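Local coordinates for cell wall surface anchor family protein (PDB 3TVY) that serves as the adhesive tip pilin of group B streptococcal pili, its von Willebrand factor A-like domain binding magnesium and probably mediating attachment to host surfaces, at residues 37-42 with 124-129; 54-59 with 118-123; 173-178 with 229-234; 323-328 with 353-358. All coordinates share one frame; numbering follows the deposited sequence.

Contact 1. Residues 37-42 with 124-129; sequences AGEAVE and IPKEAE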
loop_
_atom_site.group_PDB
_atom_site.type_symbol
_atom_site.label_atom_id
_atom_site.label_comp_id
_atom_site.label_asym_id
_atom_site.label_seq_id
_atom_site.Cartn_x
_atom_site.Cartn_y
_atom_site.Cartn_z
ATOM N N ALA A 37 -11.954 9.625 10.591
ATOM C CA ALA A 37 -11.733 9.585 9.127
ATOM C C ALA A 37 -13.016 9.217 8.380
ATOM O O ALA A 37 -13.353 9.854 7.386
ATOM C CB ALA A 37 -10.628 8.581 8.780
ATOM N N GLY A 38 -13.735 8.206 8.877
ATOM C CA GLY A 38 -14.970 7.724 8.240
ATOM C C GLY A 38 -16.095 8.737 8.213
ATOM O O GLY A 38 -16.761 8.933 7.185
ATOM N N GLU A 39 -16.312 9.374 9.361
ATOM C CA GLU A 39 -17.290 10.442 9.450
ATOM C C GLU A 39 -16.893 11.649 8.619
ATOM O O GLU A 39 -17.762 12.270 8.025
ATOM C CB GLU A 39 -17.540 10.810 10.914
ATOM C CG GLU A 39 -18.277 9.703 11.632
ATOM C CD GLU A 39 -18.376 9.915 13.114
ATOM O OE1 GLU A 39 -17.556 10.674 13.711
ATOM O OE2 GLU A 39 -19.277 9.295 13.694
ATOM N N ALA A 40 -15.593 11.993 8.573
ATOM C CA ALA A 40 -15.141 13.102 7.717
ATOM C C ALA A 40 -15.485 12.811 6.255
ATOM O O ALA A 40 -16.021 13.687 5.588
ATOM C CB ALA A 40 -13.650 13.382 7.871
ATOM N N VAL A 41 -15.156 11.595 5.776
ATOM C CA VAL A 41 -15.453 11.164 4.398
ATOM C C VAL A 41 -16.964 11.222 4.123
ATOM O O VAL A 41 -17.387 11.755 3.110
ATOM C CB VAL A 41 -14.901 9.752 4.065
ATOM C CG1 VAL A 41 -15.501 9.262 2.738
ATOM C CG2 VAL A 41 -13.346 9.769 3.965
ATOM N N GLU A 42 -17.761 10.713 5.064
ATOM C CA GLU A 42 -19.214 10.737 4.960
ATOM C C GLU A 42 -19.758 12.166 4.761
ATOM O O GLU A 42 -20.543 12.425 3.843
ATOM C CB GLU A 42 -19.833 10.097 6.209
ATOM C CG GLU A 42 -21.161 9.378 5.928
ATOM C CD GLU A 42 -21.812 8.807 7.188
ATOM O OE1 GLU A 42 -22.935 8.274 7.057
ATOM O OE2 GLU A 42 -21.228 8.900 8.295
ATOM N N ILE A 124 -18.784 2.985 4.088
ATOM C CA ILE A 124 -17.659 3.733 4.646
ATOM C C ILE A 124 -17.286 3.168 6.010
ATOM O O ILE A 124 -18.115 3.191 6.929
ATOM C CB ILE A 124 -17.963 5.248 4.825
ATOM C CG1 ILE A 124 -18.299 5.902 3.475
ATOM C CG2 ILE A 124 -16.761 5.942 5.439
ATOM C CD1 ILE A 124 -18.732 7.394 3.612
ATOM N N PRO A 125 -16.040 2.660 6.147
ATOM C CA PRO A 125 -15.631 2.035 7.417
ATOM C C PRO A 125 -15.483 3.059 8.537
ATOM O O PRO A 125 -15.026 4.184 8.297
ATOM C CB PRO A 125 -14.260 1.411 7.088
ATOM C CG PRO A 125 -13.752 2.154 5.923
ATOM C CD PRO A 125 -14.983 2.571 5.118
ATOM N N LYS A 126 -15.846 2.646 9.752
ATOM C CA LYS A 126 -15.665 3.462 10.952
ATOM C C LYS A 126 -14.721 2.803 11.956
ATOM O O LYS A 126 -14.534 3.301 13.062
ATOM C CB LYS A 126 -17.016 3.704 11.633
ATOM C CG LYS A 126 -17.754 4.987 11.212
ATOM C CD LYS A 126 -18.302 4.928 9.816
ATOM C CE LYS A 126 -18.680 6.314 9.320
ATOM N NZ LYS A 126 -19.999 6.678 9.895
ATOM N N GLU A 127 -14.144 1.674 11.574
ATOM C CA GLU A 127 -13.244 0.914 12.427
ATOM C C GLU A 127 -12.268 0.177 11.511
ATOM O O GLU A 127 -12.572 -0.023 10.336
ATOM C CB GLU A 127 -14.027 -0.089 13.300
ATOM C CG GLU A 127 -13.157 -0.936 14.234
ATOM C CD GLU A 127 -12.324 -0.090 15.181
ATOM O OE1 GLU A 127 -12.725 -0.003 16.357
ATOM O OE2 GLU A 127 -11.282 0.500 14.755
ATOM N N ALA A 128 -11.104 -0.190 12.043
ATOM C CA ALA A 128 -10.095 -1.043 11.331
ATOM C C ALA A 128 -9.881 -2.360 12.101
ATOM O O ALA A 128 -10.385 -2.491 13.218
ATOM C CB ALA A 128 -8.778 -0.277 11.159
ATOM N N GLU A 129 -9.181 -3.344 11.522
ATOM C CA GLU A 129 -8.992 -4.645 12.228
ATOM C C GLU A 129 -8.209 -4.472 13.528
ATOM O O GLU A 129 -7.390 -3.561 13.634
ATOM C CB GLU A 129 -8.339 -5.722 11.339
ATOM C CG GLU A 129 -9.111 -6.071 10.059
ATOM C CD GLU A 129 -10.545 -6.556 10.303
ATOM O OE1 GLU A 129 -10.859 -7.079 11.398
ATOM O OE2 GLU A 129 -11.368 -6.426 9.385
#
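G38 and I124 meet where a helix lets a loop come close to its backbone. With no side chain at G38, the loop's carbonyl P125 O settles against the helix, 3.5 Å from G38 CA in a CA-H...O contact. I124 works from the same inner side with both its branches. Its CG2 lies 3.5 Å from the carbonyl oxygen G38 O, while CD1, at the end of the longer branch, reaches one turn along the helix to sit 3.6 Å from E42 CA. CD1 also touches V41 CG1 at 3.8 Å; one isoleucine thus bridges G38, V41 and E42. The helix, 33-49, packs with V41 against strand 11-18, the neighbour of edge strand 55-61 in the parallel sheet, and I124 and P125 touch L58 and T60 of that edge strand. This is the layered helix-on-sheet architecture of a von Willebrand factor A domain, with the loop that follows helix 114-122 tucked beside the helix. Toward the outside the packing gives way to longer, charged side chains. K126 is bent at chi2 (71°) and again at chi4, which folds its chain back over the helix and leaves CE 3.7 Å from G38 C. Its ammonium then forms a salt bridge, K126 NZ to E42 OE2, at 3.0 Å; the donor arrives from above the carboxylate plane, 49° out of it. E39 crosses K126 at about a right angle, bringing its CG within 3.9 Å of K126 NZ, while its carboxylate oxygen OE2 stays 4.7 Å from that nitrogen.

Contact 2. Residues 54-59 with 118-123; sequences NRVALV and NILKSR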
loop_
_atom_site.group_PDB
_atom_site.type_symbol
_atom_site.label_atom_id
_atom_site.label_comp_id
_atom_site.label_asym_id
_atom_site.label_seq_id
_atom_site.Cartn_x
_atom_site.Cartn_y
_atom_site.Cartn_z
ATOM N N ASN A 54 -22.838 16.337 -9.602
ATOM C CA ASN A 54 -21.598 15.715 -9.135
ATOM C C ASN A 54 -21.715 14.222 -8.869
ATOM O O ASN A 54 -22.678 13.768 -8.239
ATOM C CB ASN A 54 -21.131 16.414 -7.849
ATOM C CG ASN A 54 -20.758 17.876 -8.070
ATOM O OD1 ASN A 54 -20.445 18.292 -9.193
ATOM N ND2 ASN A 54 -20.767 18.655 -6.989
ATOM N N ARG A 55 -20.719 13.457 -9.302
ATOM C CA ARG A 55 -20.677 12.027 -8.983
ATOM C C ARG A 55 -19.547 11.681 -8.000
ATOM O O ARG A 55 -18.537 12.400 -7.907
ATOM C CB ARG A 55 -20.543 11.203 -10.256
ATOM C CG ARG A 55 -21.619 11.483 -11.279
ATOM C CD ARG A 55 -21.571 10.473 -12.401
ATOM N NE ARG A 55 -20.350 10.623 -13.209
ATOM C CZ ARG A 55 -19.970 9.762 -14.135
ATOM N NH1 ARG A 55 -20.726 8.697 -14.396
ATOM N NH2 ARG A 55 -18.847 9.963 -14.821
ATOM N N VAL A 56 -19.725 10.584 -7.261
ATOM C CA VAL A 56 -18.726 10.154 -6.261
ATOM C C VAL A 56 -18.452 8.654 -6.341
ATOM O O VAL A 56 -19.305 7.874 -6.791
ATOM C CB VAL A 56 -19.109 10.578 -4.778
ATOM C CG1 VAL A 56 -19.065 12.088 -4.596
ATOM C CG2 VAL A 56 -20.483 10.031 -4.366
ATOM N N ALA A 57 -17.247 8.271 -5.938
ATOM C CA ALA A 57 -16.848 6.884 -5.821
ATOM C C ALA A 57 -15.930 6.757 -4.604
ATOM O O ALA A 57 -15.290 7.726 -4.185
ATOM C CB ALA A 57 -16.145 6.406 -7.055
ATOM N N LEU A 58 -15.848 5.549 -4.065
ATOM C CA LEU A 58 -15.114 5.325 -2.815
ATOM C C LEU A 58 -14.199 4.114 -2.944
ATOM O O LEU A 58 -14.637 3.054 -3.332
ATOM C CB LEU A 58 -16.101 5.151 -1.646
ATOM C CG LEU A 58 -15.599 4.624 -0.291
ATOM C CD1 LEU A 58 -14.706 5.575 0.412
ATOM C CD2 LEU A 58 -16.743 4.158 0.610
ATOM N N VAL A 59 -12.917 4.317 -2.654
ATOM C CA VAL A 59 -11.945 3.253 -2.634
ATOM C C VAL A 59 -11.355 3.182 -1.239
ATOM O O VAL A 59 -10.608 4.058 -0.844
ATOM C CB VAL A 59 -10.778 3.501 -3.656
ATOM C CG1 VAL A 59 -9.794 2.341 -3.624
ATOM C CG2 VAL A 59 -11.326 3.676 -5.094
ATOM N N ASN A 118 -26.350 6.563 -0.922
ATOM C CA ASN A 118 -26.608 6.056 0.428
ATOM C C ASN A 118 -25.966 4.672 0.640
ATOM O O ASN A 118 -25.502 4.372 1.736
ATOM C CB ASN A 118 -28.115 6.021 0.736
ATOM C CG ASN A 118 -28.718 7.406 0.865
ATOM O OD1 ASN A 118 -29.906 7.602 0.623
ATOM N ND2 ASN A 118 -27.900 8.377 1.228
ATOM N N ILE A 119 -25.915 3.856 -0.417
ATOM C CA ILE A 119 -25.215 2.560 -0.355
ATOM C C ILE A 119 -23.697 2.812 -0.151
ATOM O O ILE A 119 -23.062 2.182 0.703
ATOM C CB ILE A 119 -25.512 1.660 -1.588
ATOM C CG1 ILE A 119 -26.979 1.195 -1.565
ATOM C CG2 ILE A 119 -24.572 0.438 -1.624
ATOM C CD1 ILE A 119 -27.472 0.682 -2.868
ATOM N N LEU A 120 -23.151 3.774 -0.904
ATOM C CA LEU A 120 -21.744 4.172 -0.771
ATOM C C LEU A 120 -21.440 4.596 0.667
ATOM O O LEU A 120 -20.503 4.095 1.295
ATOM C CB LEU A 120 -21.392 5.290 -1.774
ATOM C CG LEU A 120 -19.945 5.770 -1.816
ATOM C CD1 LEU A 120 -19.633 6.493 -3.125
ATOM C CD2 LEU A 120 -19.652 6.677 -0.621
ATOM N N LYS A 121 -22.256 5.503 1.184
ATOM C CA LYS A 121 -22.091 5.990 2.530
ATOM C C LYS A 121 -22.174 4.870 3.565
ATOM O O LYS A 121 -21.415 4.869 4.512
ATOM C CB LYS A 121 -23.064 7.126 2.822
ATOM C CG LYS A 121 -22.651 8.425 2.093
ATOM C CD LYS A 121 -23.416 9.608 2.625
ATOM C CE LYS A 121 -24.843 9.566 2.170
ATOM N NZ LYS A 121 -25.688 10.378 3.082
ATOM N N SER A 122 -23.062 3.901 3.362
ATOM C CA SER A 122 -23.183 2.786 4.317
ATOM C C SER A 122 -21.956 1.837 4.312
ATOM O O SER A 122 -21.711 1.132 5.297
ATOM C CB SER A 122 -24.460 1.997 4.043
ATOM O OG SER A 122 -24.302 1.236 2.872
ATOM N N ARG A 123 -21.196 1.834 3.219
ATOM C CA ARG A 123 -19.949 1.046 3.130
ATOM C C ARG A 123 -18.679 1.714 3.686
ATOM O O ARG A 123 -17.617 1.087 3.715
ATOM C CB ARG A 123 -19.707 0.588 1.678
ATOM C CG ARG A 123 -20.741 -0.391 1.172
ATOM C CD ARG A 123 -20.529 -0.602 -0.297
ATOM N NE ARG A 123 -21.537 -1.457 -0.894
ATOM C CZ ARG A 123 -21.527 -1.839 -2.165
ATOM N NH1 ARG A 123 -20.538 -1.453 -2.974
ATOM N NH2 ARG A 123 -22.486 -2.631 -2.630
#
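This is a buried, wholly apolar strand-on-helix contact at one margin of the domain, where the outermost strand 55-61 of the parallel sheet is covered by helix 114-122. L120 carries it from the helix, and V56 and L58, two residues apart on the strand and on the same face, receive it. The two segments run nearly the same way, with an angle of 25° between their directions and axes 9.2 Å apart at closest approach. L120 has CG anti to its backbone N (chi1 -177°), which carries its two methyls out from the helix and down to the strand. The methyls divide the work: CD1 approaches V56 CG2 at 3.8 Å and also rests over the strand backbone, 3.9 Å from A57 CA, whereas CD2 turns to the leucine, 4.0 Å from L58 CB. That CB lies 3.9 Å from L120 CG, and L58 CD2 swings up beside the helix backbone to within 3.8 Å of L120 O. V56 meets L120 at about a right angle, and further along V56 packs on I45 and I48 of helix 33-49, so the strand face is shared by two helices. R123 contributes little: its guanidinium leads away from the strand, and NH1 is hydrogen-bonded to S106 O. I119 O accepts both S122 OG, at 2.7 Å, and R123 N, from the same face of its plane. Helices packed on a parallel sheet in this way belong to the doubly wound, Rossmann-like alpha/beta fold of von Willebrand factor A domains.

Contact 3. Residues 173-178 with 229-234; sequences DGVPTM and ESFKLF. With MG (magnesium ion), chain C.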
loop_
_atom_site.group_PDB
_atom_site.type_symbol
_atom_site.label_atom_id
_atom_site.label_comp_id
_atom_site.label_asym_id
_atom_site.label_seq_id
_atom_site.Cartn_x
_atom_site.Cartn_y
_atom_site.Cartn_z
ATOM N N ASP A 173 -2.943 7.440 6.917
ATOM C CA ASP A 173 -2.102 7.629 8.102
ATOM C C ASP A 173 -0.759 6.901 7.966
ATOM O O ASP A 173 -0.103 6.621 8.974
ATOM C CB ASP A 173 -2.829 7.209 9.392
ATOM C CG ASP A 173 -2.810 5.687 9.628
ATOM O OD1 ASP A 173 -2.480 4.903 8.686
ATOM O OD2 ASP A 173 -3.127 5.284 10.768
ATOM N N GLY A 174 -0.339 6.580 6.733
ATOM C CA GLY A 174 0.958 5.895 6.616
ATOM C C GLY A 174 1.589 5.901 5.252
ATOM O O GLY A 174 0.880 5.874 4.220
ATOM N N VAL A 175 2.921 5.958 5.228
ATOM C CA VAL A 175 3.657 5.698 3.993
ATOM C C VAL A 175 3.424 4.241 3.505
ATOM O O VAL A 175 3.086 3.366 4.306
ATOM C CB VAL A 175 5.186 5.953 4.166
ATOM C CG1 VAL A 175 5.465 7.458 4.359
ATOM C CG2 VAL A 175 5.802 5.086 5.302
ATOM N N PRO A 176 3.598 3.981 2.188
ATOM C CA PRO A 176 3.426 2.635 1.653
ATOM C C PRO A 176 4.404 1.646 2.268
ATOM O O PRO A 176 5.564 1.977 2.484
ATOM C CB PRO A 176 3.746 2.792 0.159
ATOM C CG PRO A 176 4.565 4.125 0.090
ATOM C CD PRO A 176 3.896 4.958 1.127
ATOM N N THR A 177 3.919 0.448 2.514
ATOM C CA THR A 177 4.743 -0.665 2.979
ATOM C C THR A 177 4.668 -1.835 1.994
ATOM O O THR A 177 5.093 -2.960 2.280
ATOM C CB THR A 177 4.334 -1.099 4.401
ATOM O OG1 THR A 177 2.940 -1.455 4.418
ATOM C CG2 THR A 177 4.619 0.025 5.410
ATOM N N MET A 178 4.123 -1.564 0.809
ATOM C CA MET A 178 4.058 -2.563 -0.282
ATOM C C MET A 178 4.087 -1.742 -1.557
ATOM O O MET A 178 3.798 -0.540 -1.508
ATOM C CB MET A 178 2.750 -3.356 -0.231
ATOM C CG MET A 178 2.590 -4.262 1.041
ATOM S SD MET A 178 0.904 -4.865 1.216
ATOM C CE MET A 178 0.810 -5.995 -0.153
ATOM N N GLU A 229 5.934 -4.878 6.476
ATOM C CA GLU A 229 7.012 -4.809 7.453
ATOM C C GLU A 229 7.602 -3.407 7.533
ATOM O O GLU A 229 7.911 -2.938 8.609
ATOM C CB GLU A 229 8.144 -5.793 7.091
ATOM C CG GLU A 229 9.218 -5.905 8.195
ATOM C CD GLU A 229 8.669 -6.698 9.358
ATOM O OE1 GLU A 229 7.920 -7.655 9.098
ATOM O OE2 GLU A 229 8.963 -6.369 10.518
ATOM N N SER A 230 7.765 -2.752 6.380
ATOM C CA SER A 230 8.542 -1.521 6.303
ATOM C C SER A 230 8.318 -0.746 5.004
ATOM O O SER A 230 7.980 -1.325 3.982
ATOM C CB SER A 230 10.041 -1.859 6.397
ATOM O OG SER A 230 10.759 -0.686 6.669
ATOM N N PHE A 231 8.537 0.557 5.077
ATOM C CA PHE A 231 8.701 1.449 3.926
ATOM C C PHE A 231 9.972 1.117 3.150
ATOM O O PHE A 231 10.029 1.323 1.936
ATOM C CB PHE A 231 8.831 2.887 4.476
ATOM C CG PHE A 231 9.100 3.956 3.435
ATOM C CD1 PHE A 231 8.077 4.400 2.590
ATOM C CD2 PHE A 231 10.369 4.570 3.350
ATOM C CE1 PHE A 231 8.303 5.430 1.677
ATOM C CE2 PHE A 231 10.608 5.595 2.431
ATOM C CZ PHE A 231 9.563 6.030 1.587
ATOM N N LYS A 232 11.013 0.660 3.872
ATOM C CA LYS A 232 12.261 0.247 3.252
ATOM C C LYS A 232 12.201 -1.164 2.704
ATOM O O LYS A 232 11.485 -2.038 3.229
ATOM C CB LYS A 232 13.418 0.289 4.270
ATOM C CG LYS A 232 13.737 1.661 4.837
ATOM C CD LYS A 232 14.961 1.604 5.728
ATOM C CE LYS A 232 14.730 0.694 6.906
ATOM N NZ LYS A 232 15.794 0.864 7.951
ATOM N N LEU A 233 12.989 -1.386 1.659
ATOM C CA LEU A 233 13.354 -2.718 1.227
ATOM C C LEU A 233 14.744 -2.955 1.816
ATOM O O LEU A 233 15.559 -2.020 1.903
ATOM C CB LEU A 233 13.360 -2.816 -0.328
ATOM C CG LEU A 233 11.954 -2.787 -0.948
ATOM C CD1 LEU A 233 11.937 -2.252 -2.391
ATOM C CD2 LEU A 233 11.302 -4.178 -0.856
ATOM N N PHE A 234 15.027 -4.193 2.205
ATOM C CA PHE A 234 16.192 -4.469 3.043
ATOM C C PHE A 234 17.413 -4.865 2.239
ATOM O O PHE A 234 17.329 -5.725 1.362
ATOM C CB PHE A 234 15.833 -5.556 4.074
ATOM C CG PHE A 234 14.622 -5.207 4.916
ATOM C CD1 PHE A 234 14.529 -3.966 5.540
ATOM C CD2 PHE A 234 13.575 -6.105 5.064
ATOM C CE1 PHE A 234 13.404 -3.640 6.301
ATOM C CE2 PHE A 234 12.455 -5.779 5.823
ATOM C CZ PHE A 234 12.380 -4.543 6.442
HETATM MG MG MG C . -1.643 3.050 8.664
HETATM O O HOH W 1 0.085 3.971 9.205
HETATM O O HOH W 2 7.123 -4.338 3.701
HETATM O O HOH W 3 -1.247 3.473 6.623
HETATM O O HOH W 4 -0.503 1.254 8.628
#
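The ring of F231 has the carbonyl oxygen P176 O at its edge, near the ring plane and 3.5 Å from F231 CD1. The same oxygen receives a CA-H...O contact from F231 CA, and no conventional donor reaches it although it is buried. V175 approaches the ring obliquely, with CG2 3.6 Å from F231 CD1, and its side chain crosses that of F231 at about a right angle. A chi1 of 176° swings the F231 ring clear of its own amide nitrogen, which sets it beside V175 and P176. The other flat ring, F234, has K232 O over one face and E229 CG at its edge. T177 lies against the backbone of S230, its CA 3.5 Å from S230 O. Water 2 joins the two loops, donating to T177 O at 2.8 Å and accepting from S230 N at 3.2 Å. S230 OG takes the amide of K232 in an ST turn. At the far end of the first loop D173 OD1 binds the magnesium ion at 2.0 Å, beside S20, S22 and three waters, as in a metal ion-dependent adhesion site. Water 1 of that shell also donates to D173 O. The salt bridge from D173 OD2 to R33 ties the site to helix 33-49. The metal loop leaves strand 165-172, while V175 and P176 pack against A338 and F341 of helix 335-344.

Contact 4. Residues 323-328 with 353-358; sequences VGIGVN and TNVDDT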
loop_
_atom_site.group_PDB
_atom_site.type_symbol
_atom_site.label_atom_id
_atom_site.label_comp_id
_atom_site.label_asym_id
_atom_site.label_seq_id
_atom_site.Cartn_x
_atom_site.Cartn_y
_atom_site.Cartn_z
ATOM N N VAL A 323 -4.914 14.188 2.886
ATOM C CA VAL A 323 -4.918 14.560 4.300
ATOM C C VAL A 323 -4.268 13.401 5.075
ATOM O O VAL A 323 -4.800 12.298 5.119
ATOM C CB VAL A 323 -6.357 14.929 4.834
ATOM C CG1 VAL A 323 -6.352 15.091 6.373
ATOM C CG2 VAL A 323 -6.895 16.218 4.116
ATOM N N GLY A 324 -3.093 13.659 5.644
ATOM C CA GLY A 324 -2.411 12.666 6.485
ATOM C C GLY A 324 -2.875 12.772 7.934
ATOM O O GLY A 324 -3.244 13.878 8.418
ATOM N N ILE A 325 -2.865 11.630 8.623
ATOM C CA ILE A 325 -3.217 11.592 10.036
ATOM C C ILE A 325 -2.028 11.159 10.914
ATOM O O ILE A 325 -1.738 9.950 11.026
ATOM C CB ILE A 325 -4.438 10.687 10.328
ATOM C CG1 ILE A 325 -5.547 10.882 9.281
ATOM C CG2 ILE A 325 -4.944 10.978 11.758
ATOM C CD1 ILE A 325 -6.582 9.740 9.239
ATOM N N GLY A 326 -1.378 12.143 11.539
ATOM C CA GLY A 326 -0.203 11.917 12.376
ATOM C C GLY A 326 0.926 11.222 11.616
ATOM O O GLY A 326 1.635 10.382 12.170
ATOM N N VAL A 327 1.067 11.529 10.327
ATOM C CA VAL A 327 2.071 10.864 9.503
ATOM C C VAL A 327 3.450 11.237 10.024
ATOM O O VAL A 327 3.767 12.414 10.175
ATOM C CB VAL A 327 1.975 11.243 7.984
ATOM C CG1 VAL A 327 3.245 10.801 7.215
ATOM C CG2 VAL A 327 0.719 10.660 7.359
ATOM N N ASN A 328 4.249 10.214 10.311
ATOM C CA ASN A 328 5.633 10.433 10.714
ATOM C C ASN A 328 6.631 9.499 10.018
ATOM O O ASN A 328 7.822 9.542 10.331
ATOM C CB ASN A 328 5.781 10.388 12.261
ATOM C CG ASN A 328 5.539 8.995 12.847
ATOM O OD1 ASN A 328 5.445 8.012 12.119
ATOM N ND2 ASN A 328 5.407 8.916 14.177
ATOM N N THR A 353 -1.906 17.966 3.525
ATOM C CA THR A 353 -1.853 18.471 4.902
ATOM C C THR A 353 -1.862 17.294 5.870
ATOM O O THR A 353 -2.696 16.383 5.760
ATOM C CB THR A 353 -3.055 19.400 5.261
ATOM O OG1 THR A 353 -3.213 20.411 4.260
ATOM C CG2 THR A 353 -2.851 20.075 6.651
ATOM N N ASN A 354 -0.965 17.353 6.845
ATOM C CA ASN A 354 -0.862 16.352 7.884
ATOM C C ASN A 354 -1.430 16.920 9.180
ATOM O O ASN A 354 -0.950 17.932 9.631
ATOM C CB ASN A 354 0.606 16.043 8.087
ATOM C CG ASN A 354 0.830 14.872 8.993
ATOM O OD1 ASN A 354 -0.041 14.000 9.170
ATOM N ND2 ASN A 354 2.013 14.810 9.546
ATOM N N VAL A 355 -2.458 16.285 9.751
ATOM C CA VAL A 355 -3.084 16.744 10.998
ATOM C C VAL A 355 -2.507 15.980 12.170
ATOM O O VAL A 355 -2.054 14.824 12.018
ATOM C CB VAL A 355 -4.636 16.544 10.993
ATOM C CG1 VAL A 355 -5.273 17.332 9.870
ATOM C CG2 VAL A 355 -5.017 15.048 10.867
ATOM N N ASP A 356 -2.528 16.594 13.342
ATOM C CA ASP A 356 -2.088 15.904 14.551
ATOM C C ASP A 356 -3.302 15.596 15.440
ATOM O O ASP A 356 -3.163 15.147 16.572
ATOM C CB ASP A 356 -1.003 16.717 15.291
ATOM C CG ASP A 356 -1.493 18.111 15.737
ATOM O OD1 ASP A 356 -0.686 18.862 16.328
ATOM O OD2 ASP A 356 -2.685 18.460 15.504
ATOM N N ASP A 357 -4.496 15.838 14.899
ATOM C CA ASP A 357 -5.740 15.827 15.691
ATOM C C ASP A 357 -6.831 15.281 14.771
ATOM O O ASP A 357 -7.091 15.845 13.688
ATOM C CB ASP A 357 -6.049 17.250 16.166
ATOM C CG ASP A 357 -7.351 17.367 16.955
ATOM O OD1 ASP A 357 -8.177 16.423 16.985
ATOM O OD2 ASP A 357 -7.575 18.470 17.519
ATOM N N THR A 358 -7.435 14.157 15.167
ATOM C CA THR A 358 -8.389 13.497 14.286
ATOM C C THR A 358 -9.638 14.341 14.121
ATOM O O THR A 358 -10.475 14.049 13.277
ATOM C CB THR A 358 -8.794 12.102 14.769
ATOM O OG1 THR A 358 -9.247 12.187 16.125
ATOM C CG2 THR A 358 -7.631 11.110 14.669
#
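G324 N donates to T353 O at 2.8 Å, and V355 N to G324 O at 2.9 Å. These backbone bonds make a parallel pairing of strands 323-325 and 353-355, in which V323, G324 and I325 stand opposite T353, N354 and V355. A third, from G326 N to V355 O at 2.8 Å, continues the pairing past the strand end into the turn at G326, where phi is positive. CA-H...O contacts accompany these bonds, the shorter one from V323 CA to T353 O at 3.2 Å.

A second set of polar bonds comes from the amide of N354. A fully extended first torsion (chi1 -171°) brings the carboxamide over G324 to V327 in the loop beyond, where both its ends are used. V327 N donates to N354 OD1 at 2.9 Å, while N354 ND2 donates to V327 O at 3.0 Å on a lone pair in the carbonyl plane. This two-point grip fixes the rotation of the amide. The oxygen sits over G324, whose lack of a side chain leaves it room.

Apolar contacts lie on the other face. I325 and V355 run side by side, with CG2 of each 4.2 Å apart, and T358 CG2 comes 4.0 Å from I325 CG2. That face is covered by helix 361-370, through L365 on V323 and I361 on I325. Strand 352-355 is the edge of the parallel sheet; with strand 319-325 and helix 335-344, which meets V327 through A338 and M342, it makes a beta-alpha-beta unit. Strand 165-172 continues the sheet beyond V323.

Contacts 2 and 4 sit on the two outermost strands of the same parallel sheet, their centres 23 Å apart, and differ in chemistry: contact 2 is apolar packing under a helix, contact 4 strand pairing plus an asparagine amide. Contact 1 adjoins contact 2, I124 CG1 lying 3.7 Å from L58 CD2, and is buried on its inner side but ionic at its surface. It also touches contact 4 through A37 and I325. Contact 3 is wholly buried and nearest the chain's centre; it joins two loops rather than sheet elements, and its metal ligand D173 touches I325 and V327 of contact 4.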